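PDB 3RD6: Mll3558 protein, which is of unknown function but belongs to the AHA1 family and has a Bet v 1-like fold, which may bind a hydrophobic ligand or a partner protein. Local coordinates for residues F27-R37 against F48-E58. Numbering follows the deposited sequence.
Sequences FADKATVRRWR and FSFDFRVGGGE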
ATOM      1  N   PHE A  27       6.689  -7.514 -16.263  1.00 49.76           N
ATOM      2  CA  PHE A  27       5.915  -7.274 -15.057  1.00 45.21           C
ATOM      3  C   PHE A  27       4.424  -7.357 -15.328  1.00 45.04           C
ATOM      4  O   PHE A  27       3.653  -7.807 -14.485  1.00 36.90           O
ATOM      5  CB  PHE A  27       6.205  -5.877 -14.483  1.00 40.22           C
ATOM      6  CG  PHE A  27       7.493  -5.767 -13.735  1.00 46.13           C
ATOM      7  CD1 PHE A  27       8.666  -5.403 -14.389  1.00 44.67           C
ATOM      8  CD2 PHE A  27       7.529  -5.992 -12.365  1.00 26.59           C
ATOM      9  CE1 PHE A  27       9.866  -5.260 -13.686  1.00 48.46           C
ATOM     10  CE2 PHE A  27       8.726  -5.853 -11.649  1.00 47.17           C
ATOM     11  CZ  PHE A  27       9.893  -5.484 -12.317  1.00 48.92           C
ATOM     12  N   ALA A  28       4.030  -6.905 -16.511  1.00 41.33           N
ATOM     13  CA  ALA A  28       2.623  -6.844 -16.900  1.00 48.48           C
ATOM     14  C   ALA A  28       2.024  -8.071 -17.588  1.00 43.91           C
ATOM     15  O   ALA A  28       0.798  -8.187 -17.695  1.00 47.19           O
ATOM     16  CB  ALA A  28       2.398  -5.597 -17.768  1.00 31.61           C
ATOM     17  N   ASP A  29       2.877  -8.977 -18.054  1.00 47.14           N
ATOM     18  CA  ASP A  29       2.418 -10.192 -18.732  1.00 45.15           C
ATOM     19  C   ASP A  29       2.403 -11.378 -17.766  1.00 43.45           C
ATOM     20  O   ASP A  29       3.446 -11.855 -17.322  1.00 48.59           O
ATOM     21  CB  ASP A  29       3.327 -10.505 -19.924  1.00 48.12           C
ATOM     22  CG  ASP A  29       2.904 -11.736 -20.655  1.00 52.83           C
ATOM     23  OD1 ASP A  29       1.746 -11.765 -21.123  1.00 57.63           O
ATOM     24  OD2 ASP A  29       3.722 -12.674 -20.755  1.00 58.13           O
ATOM     25  N   LYS A  30       1.208 -11.860 -17.459  1.00 48.00           N
ATOM     26  CA  LYS A  30       1.025 -12.973 -16.534  1.00 50.52           C
ATOM     27  C   LYS A  30       1.992 -14.139 -16.744  1.00 52.04           C
ATOM     28  O   LYS A  30       2.682 -14.553 -15.812  1.00 39.25           O
ATOM     29  CB  LYS A  30      -0.422 -13.458 -16.616  1.00 48.24           C
ATOM     30  CG  LYS A  30      -0.804 -14.489 -15.587  1.00 45.63           C
ATOM     31  CD  LYS A  30      -2.308 -14.639 -15.555  1.00 44.70           C
ATOM     32  CE  LYS A  30      -2.722 -15.847 -14.747  1.00 56.91           C
ATOM     33  NZ  LYS A  30      -2.150 -15.827 -13.379  1.00 53.60           N
ATOM     34  N   ALA A  31       2.055 -14.655 -17.969  1.00 57.00           N
ATOM     35  CA  ALA A  31       2.942 -15.776 -18.288  1.00 52.92           C
ATOM     36  C   ALA A  31       4.406 -15.486 -17.927  1.00 54.92           C
ATOM     37  O   ALA A  31       5.033 -16.237 -17.168  1.00 58.71           O
ATOM     38  CB  ALA A  31       2.830 -16.120 -19.763  1.00 56.97           C
ATOM     39  N   THR A  32       4.952 -14.404 -18.479  1.00 49.62           N
ATOM     40  CA  THR A  32       6.328 -14.049 -18.189  1.00 41.94           C
ATOM     41  C   THR A  32       6.514 -13.959 -16.676  1.00 44.67           C
ATOM     42  O   THR A  32       7.427 -14.568 -16.110  1.00 50.16           O
ATOM     43  CB  THR A  32       6.716 -12.701 -18.818  1.00 47.51           C
ATOM     44  OG1 THR A  32       6.693 -12.817 -20.237  1.00 42.99           O
ATOM     45  CG2 THR A  32       8.119 -12.293 -18.382  1.00 47.01           C
ATOM     46  N   VAL A  33       5.638 -13.202 -16.023  1.00 47.69           N
ATOM     47  CA  VAL A  33       5.724 -13.027 -14.582  1.00 39.57           C
ATOM     48  C   VAL A  33       5.870 -14.362 -13.868  1.00 40.70           C
ATOM     49  O   VAL A  33       6.747 -14.520 -13.018  1.00 39.17           O
ATOM     50  CB  VAL A  33       4.479 -12.273 -14.026  1.00 41.22           C
ATOM     51  CG1 VAL A  33       4.577 -12.105 -12.531  1.00 39.87           C
ATOM     52  CG2 VAL A  33       4.361 -10.925 -14.674  1.00 34.67           C
ATOM     53  N   ARG A  34       5.029 -15.324 -14.234  1.00 38.89           N
ATOM     54  CA  ARG A  34       5.046 -16.643 -13.592  1.00 47.87           C
ATOM     55  C   ARG A  34       6.326 -17.437 -13.759  1.00 52.11           C
ATOM     56  O   ARG A  34       6.401 -18.568 -13.302  1.00 69.22           O
ATOM     57  CB  ARG A  34       3.879 -17.511 -14.081  1.00 45.91           C
ATOM     58  CG  ARG A  34       2.498 -17.013 -13.666  1.00 53.49           C
ATOM     59  CD  ARG A  34       1.471 -18.152 -13.695  1.00 48.14           C
ATOM     60  NE  ARG A  34       1.910 -19.282 -12.881  1.00 48.50           N
ATOM     61  CZ  ARG A  34       1.095 -20.158 -12.305  1.00 46.97           C
ATOM     62  NH1 ARG A  34      -0.223 -20.046 -12.441  1.00 42.48           N
ATOM     63  NH2 ARG A  34       1.604 -21.143 -11.577  1.00 57.48           N
ATOM     64  N   ARG A  35       7.333 -16.866 -14.408  1.00 55.79           N
ATOM     65  CA  ARG A  35       8.574 -17.597 -14.605  1.00 60.98           C
ATOM     66  C   ARG A  35       9.756 -17.075 -13.796  1.00 64.51           C
ATOM     67  O   ARG A  35      10.658 -17.840 -13.460  1.00 71.26           O
ATOM     68  CB  ARG A  35       8.911 -17.665 -16.097  1.00 60.53           C
ATOM     69  CG  ARG A  35       7.803 -18.331 -16.924  1.00 51.51           C
ATOM     70  CD  ARG A  35       8.261 -18.694 -18.333  1.00 43.91           C
ATOM     71  NE  ARG A  35       8.618 -17.519 -19.127  1.00 45.57           N
ATOM     72  CZ  ARG A  35       7.795 -16.886 -19.960  1.00 43.79           C
ATOM     73  NH1 ARG A  35       6.550 -17.309 -20.125  1.00 55.23           N
ATOM     74  NH2 ARG A  35       8.217 -15.826 -20.634  1.00 44.47           N
ATOM     75  N   TRP A  36       9.769 -15.786 -13.465  1.00 64.11           N
ATOM     76  CA  TRP A  36      10.871 -15.261 -12.659  1.00 61.67           C
ATOM     77  C   TRP A  36      10.529 -15.037 -11.180  1.00 57.63           C
ATOM     78  O   TRP A  36      11.412 -15.107 -10.335  1.00 63.11           O
ATOM     79  CB  TRP A  36      11.461 -13.969 -13.261  1.00 61.05           C
ATOM     80  CG  TRP A  36      10.497 -12.855 -13.570  1.00 62.33           C
ATOM     81  CD1 TRP A  36       9.647 -12.781 -14.637  1.00 58.41           C
ATOM     82  CD2 TRP A  36      10.351 -11.618 -12.857  1.00 59.14           C
ATOM     83  NE1 TRP A  36       8.986 -11.571 -14.636  1.00 61.52           N
ATOM     84  CE2 TRP A  36       9.394 -10.842 -13.551  1.00 56.65           C
ATOM     85  CE3 TRP A  36      10.930 -11.093 -11.695  1.00 57.99           C
ATOM     86  CZ2 TRP A  36       9.015  -9.563 -13.127  1.00 52.12           C
ATOM     87  CZ3 TRP A  36      10.552  -9.818 -11.271  1.00 52.13           C
ATOM     88  CH2 TRP A  36       9.599  -9.073 -11.984  1.00 45.46           C
ATOM     89  N   ARG A  37       9.255 -14.798 -10.869  1.00 55.25           N
ATOM     90  CA  ARG A  37       8.832 -14.590  -9.486  1.00 52.36           C
ATOM     91  C   ARG A  37       8.148 -15.829  -8.895  1.00 55.09           C
ATOM     92  O   ARG A  37       8.360 -16.171  -7.728  1.00 62.15           O
ATOM     93  CB  ARG A  37       7.858 -13.425  -9.399  1.00 55.82           C
ATOM     94  CG  ARG A  37       8.398 -12.091  -9.838  1.00 57.23           C
ATOM     95  CD  ARG A  37       7.228 -11.162 -10.051  1.00 38.88           C
ATOM     96  NE  ARG A  37       6.189 -11.459  -9.067  1.00 52.50           N
ATOM     97  CZ  ARG A  37       4.965 -10.955  -9.104  1.00 40.34           C
ATOM     98  NH1 ARG A  37       4.622 -10.126 -10.083  1.00 36.89           N
ATOM     99  NH2 ARG A  37       4.098 -11.276  -8.161  1.00 47.00           N
ATOM    100  N   PHE A  48      -2.385 -18.553  -8.180  1.00 53.13           N
ATOM    101  CA  PHE A  48      -1.815 -17.312  -8.663  1.00 46.46           C
ATOM    102  C   PHE A  48      -2.790 -16.568  -9.554  1.00 49.98           C
ATOM    103  O   PHE A  48      -2.912 -16.853 -10.742  1.00 50.37           O
ATOM    104  CB  PHE A  48      -0.506 -17.558  -9.428  1.00 47.25           C
ATOM    105  CG  PHE A  48       0.239 -16.293  -9.758  1.00 42.59           C
ATOM    106  CD1 PHE A  48       0.728 -15.480  -8.739  1.00 39.61           C
ATOM    107  CD2 PHE A  48       0.390 -15.875 -11.074  1.00 50.56           C
ATOM    108  CE1 PHE A  48       1.344 -14.261  -9.023  1.00 45.36           C
ATOM    109  CE2 PHE A  48       1.006 -14.657 -11.371  1.00 45.22           C
ATOM    110  CZ  PHE A  48       1.482 -13.850 -10.341  1.00 34.32           C
ATOM    111  N   SER A  49      -3.497 -15.618  -8.954  1.00 54.00           N
ATOM    112  CA  SER A  49      -4.456 -14.783  -9.662  1.00 44.88           C
ATOM    113  C   SER A  49      -3.708 -13.500  -9.959  1.00 46.21           C
ATOM    114  O   SER A  49      -3.168 -12.867  -9.063  1.00 42.97           O
ATOM    115  CB  SER A  49      -5.654 -14.481  -8.770  1.00 41.26           C
ATOM    116  OG  SER A  49      -6.218 -15.677  -8.242  1.00 54.40           O
ATOM    117  N   PHE A  50      -3.650 -13.130 -11.225  1.00 44.10           N
ATOM    118  CA  PHE A  50      -2.947 -11.916 -11.613  1.00 31.92           C
ATOM    119  C   PHE A  50      -3.851 -11.114 -12.547  1.00 34.65           C
ATOM    120  O   PHE A  50      -4.117 -11.534 -13.672  1.00 31.65           O
ATOM    121  CB  PHE A  50      -1.651 -12.291 -12.336  1.00 34.35           C
ATOM    122  CG  PHE A  50      -0.724 -11.137 -12.599  1.00 32.04           C
ATOM    123  CD1 PHE A  50       0.035 -10.599 -11.579  1.00 38.96           C
ATOM    124  CD2 PHE A  50      -0.566 -10.632 -13.886  1.00 38.18           C
ATOM    125  CE1 PHE A  50       0.943  -9.580 -11.832  1.00 41.00           C
ATOM    126  CE2 PHE A  50       0.337  -9.616 -14.145  1.00 36.21           C
ATOM    127  CZ  PHE A  50       1.092  -9.093 -13.113  1.00 31.72           C
ATOM    128  N   ASP A  51      -4.340  -9.976 -12.069  1.00 34.60           N
ATOM    129  CA  ASP A  51      -5.197  -9.122 -12.873  1.00 35.58           C
ATOM    130  C   ASP A  51      -4.509  -7.771 -12.982  1.00 25.34           C
ATOM    131  O   ASP A  51      -4.715  -6.888 -12.147  1.00 25.66           O
ATOM    132  CB  ASP A  51      -6.572  -8.982 -12.215  1.00 38.79           C
ATOM    133  CG  ASP A  51      -7.500  -8.052 -12.991  1.00 40.49           C
ATOM    134  OD1 ASP A  51      -7.077  -7.522 -14.055  1.00 40.88           O
ATOM    135  OD2 ASP A  51      -8.650  -7.852 -12.522  1.00 32.27           O
ATOM    136  N   PHE A  52      -3.699  -7.614 -14.026  1.00 30.37           N
ATOM    137  CA  PHE A  52      -2.932  -6.389 -14.234  1.00 28.25           C
ATOM    138  C   PHE A  52      -3.702  -5.162 -14.709  1.00 28.51           C
ATOM    139  O   PHE A  52      -3.801  -4.916 -15.903  1.00 36.71           O
ATOM    140  CB  PHE A  52      -1.770  -6.660 -15.187  1.00 28.77           C
ATOM    141  CG  PHE A  52      -0.701  -5.624 -15.120  1.00 38.45           C
ATOM    142  CD1 PHE A  52       0.114  -5.521 -13.987  1.00 28.34           C
ATOM    143  CD2 PHE A  52      -0.525  -4.719 -16.170  1.00 42.45           C
ATOM    144  CE1 PHE A  52       1.083  -4.525 -13.898  1.00 24.85           C
ATOM    145  CE2 PHE A  52       0.442  -3.716 -16.094  1.00 22.58           C
ATOM    146  CZ  PHE A  52       1.249  -3.618 -14.956  1.00 34.82           C
ATOM    147  N   ARG A  53      -4.227  -4.393 -13.753  1.00 24.90           N
ATOM    148  CA  ARG A  53      -4.983  -3.158 -14.008  1.00 22.51           C
ATOM    149  C   ARG A  53      -5.132  -2.395 -12.693  1.00 26.97           C
ATOM    150  O   ARG A  53      -5.073  -2.996 -11.622  1.00 28.09           O
ATOM    151  CB  ARG A  53      -6.370  -3.476 -14.553  1.00 25.29           C
ATOM    152  CG  ARG A  53      -7.286  -4.135 -13.554  1.00 33.79           C
ATOM    153  CD  ARG A  53      -8.631  -4.485 -14.174  1.00 38.01           C
ATOM    154  NE  ARG A  53      -9.452  -5.286 -13.271  1.00 35.19           N
ATOM    155  CZ  ARG A  53     -10.180  -4.790 -12.277  1.00 28.07           C
ATOM    156  NH1 ARG A  53     -10.212  -3.478 -12.057  1.00 22.81           N
ATOM    157  NH2 ARG A  53     -10.846  -5.615 -11.472  1.00 28.87           N
ATOM    158  N   VAL A  54      -5.291  -1.077 -12.743  1.00 24.59           N
ATOM    159  CA  VAL A  54      -5.466  -0.338 -11.500  1.00 27.69           C
ATOM    160  C   VAL A  54      -6.750  -0.878 -10.882  1.00 35.07           C
ATOM    161  O   VAL A  54      -7.744  -1.034 -11.569  1.00 30.84           O
ATOM    162  CB  VAL A  54      -5.632   1.183 -11.745  1.00 34.04           C
ATOM    163  CG1 VAL A  54      -5.710   1.924 -10.404  1.00 20.92           C
ATOM    164  CG2 VAL A  54      -4.480   1.708 -12.589  1.00 31.40           C
ATOM    165  N   GLY A  55      -6.729  -1.162  -9.587  1.00 29.37           N
ATOM    166  CA  GLY A  55      -7.913  -1.701  -8.941  1.00 32.28           C
ATOM    167  C   GLY A  55      -7.878  -3.219  -8.993  1.00 28.80           C
ATOM    168  O   GLY A  55      -8.515  -3.909  -8.201  1.00 33.82           O
ATOM    169  N   GLY A  56      -7.121  -3.737  -9.951  1.00 26.68           N
ATOM    170  CA  GLY A  56      -6.986  -5.168 -10.099  1.00 27.00           C
ATOM    171  C   GLY A  56      -5.959  -5.682  -9.116  1.00 41.19           C
ATOM    172  O   GLY A  56      -5.102  -4.941  -8.654  1.00 40.24           O
ATOM    173  N   GLY A  57      -6.020  -6.962  -8.793  1.00 41.83           N
ATOM    174  CA  GLY A  57      -5.063  -7.481  -7.842  1.00 35.82           C
ATOM    175  C   GLY A  57      -4.403  -8.785  -8.204  1.00 34.60           C
ATOM    176  O   GLY A  57      -4.620  -9.351  -9.274  1.00 31.42           O
ATOM    177  N   GLU A  58      -3.589  -9.250  -7.267  1.00 23.87           N
ATOM    178  CA  GLU A  58      -2.821 -10.477  -7.391  1.00 23.97           C
ATOM    179  C   GLU A  58      -3.057 -11.307  -6.142  1.00 28.22           C
ATOM    180  O   GLU A  58      -3.365 -10.770  -5.085  1.00 37.02           O
ATOM    181  CB  GLU A  58      -1.348 -10.107  -7.509  1.00 13.44           C
ATOM    182  CG  GLU A  58      -0.361 -11.241  -7.653  1.00 21.98           C
ATOM    183  CD  GLU A  58       1.075 -10.759  -7.606  1.00 26.25           C
ATOM    184  OE1 GLU A  58       1.411  -9.792  -8.317  1.00 41.51           O
ATOM    185  OE2 GLU A  58       1.880 -11.349  -6.858  1.00 41.06           O
TER
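Phe-48, Phe-50 and Phe-52 pack their rings against residues 27-37, illustrating how the helix-grip (Bet v 1-like) fold packs its short helices against an edge strand of the antiparallel sheet, 47-50, and the segment leading on from it. The apolar part is a row of three rings. Val-33 splits its methyls between two of them: CG1 lies 4.2 Å from Phe-48 CZ and CG2 4.1 Å from Phe-50 CZ. With CG anti to the backbone N (chi1 -171°), Phe-50 projects its ring edge to the end of helix 20-28, where the oxygens of Phe-27 and Ala-28 lie near the ring plane. Ala-28 sets its methyl over one face of Phe-52 in a CH-pi contact whose exact closeness is doubtful, while Phe-76 of strand 70-80 meets the same ring edge-to-face. Replacing Phe-52 with a serine would probably leave the Ala-28 methyl and the Phe-76 ring without their aromatic partner. Lys-30 and Arg-34 lie alongside the other two rings. Arg-34 runs its CG past Phe-48 CD2 at 3.5 Å, and Lys-30, extended until a bend at chi4 (54°), passes Phe-50 and hydrogen-bonds through NZ to Phe-48 O at 2.9 Å, from above the carbonyl plane. The charged pair is a salt bridge from Arg-37 to Glu-58 of the neighbouring strand: Arg-37 NH2 reaches Glu-58 OE1 at 3.1 Å in a nearly straight bond (170°), on the syn side of the carboxylate.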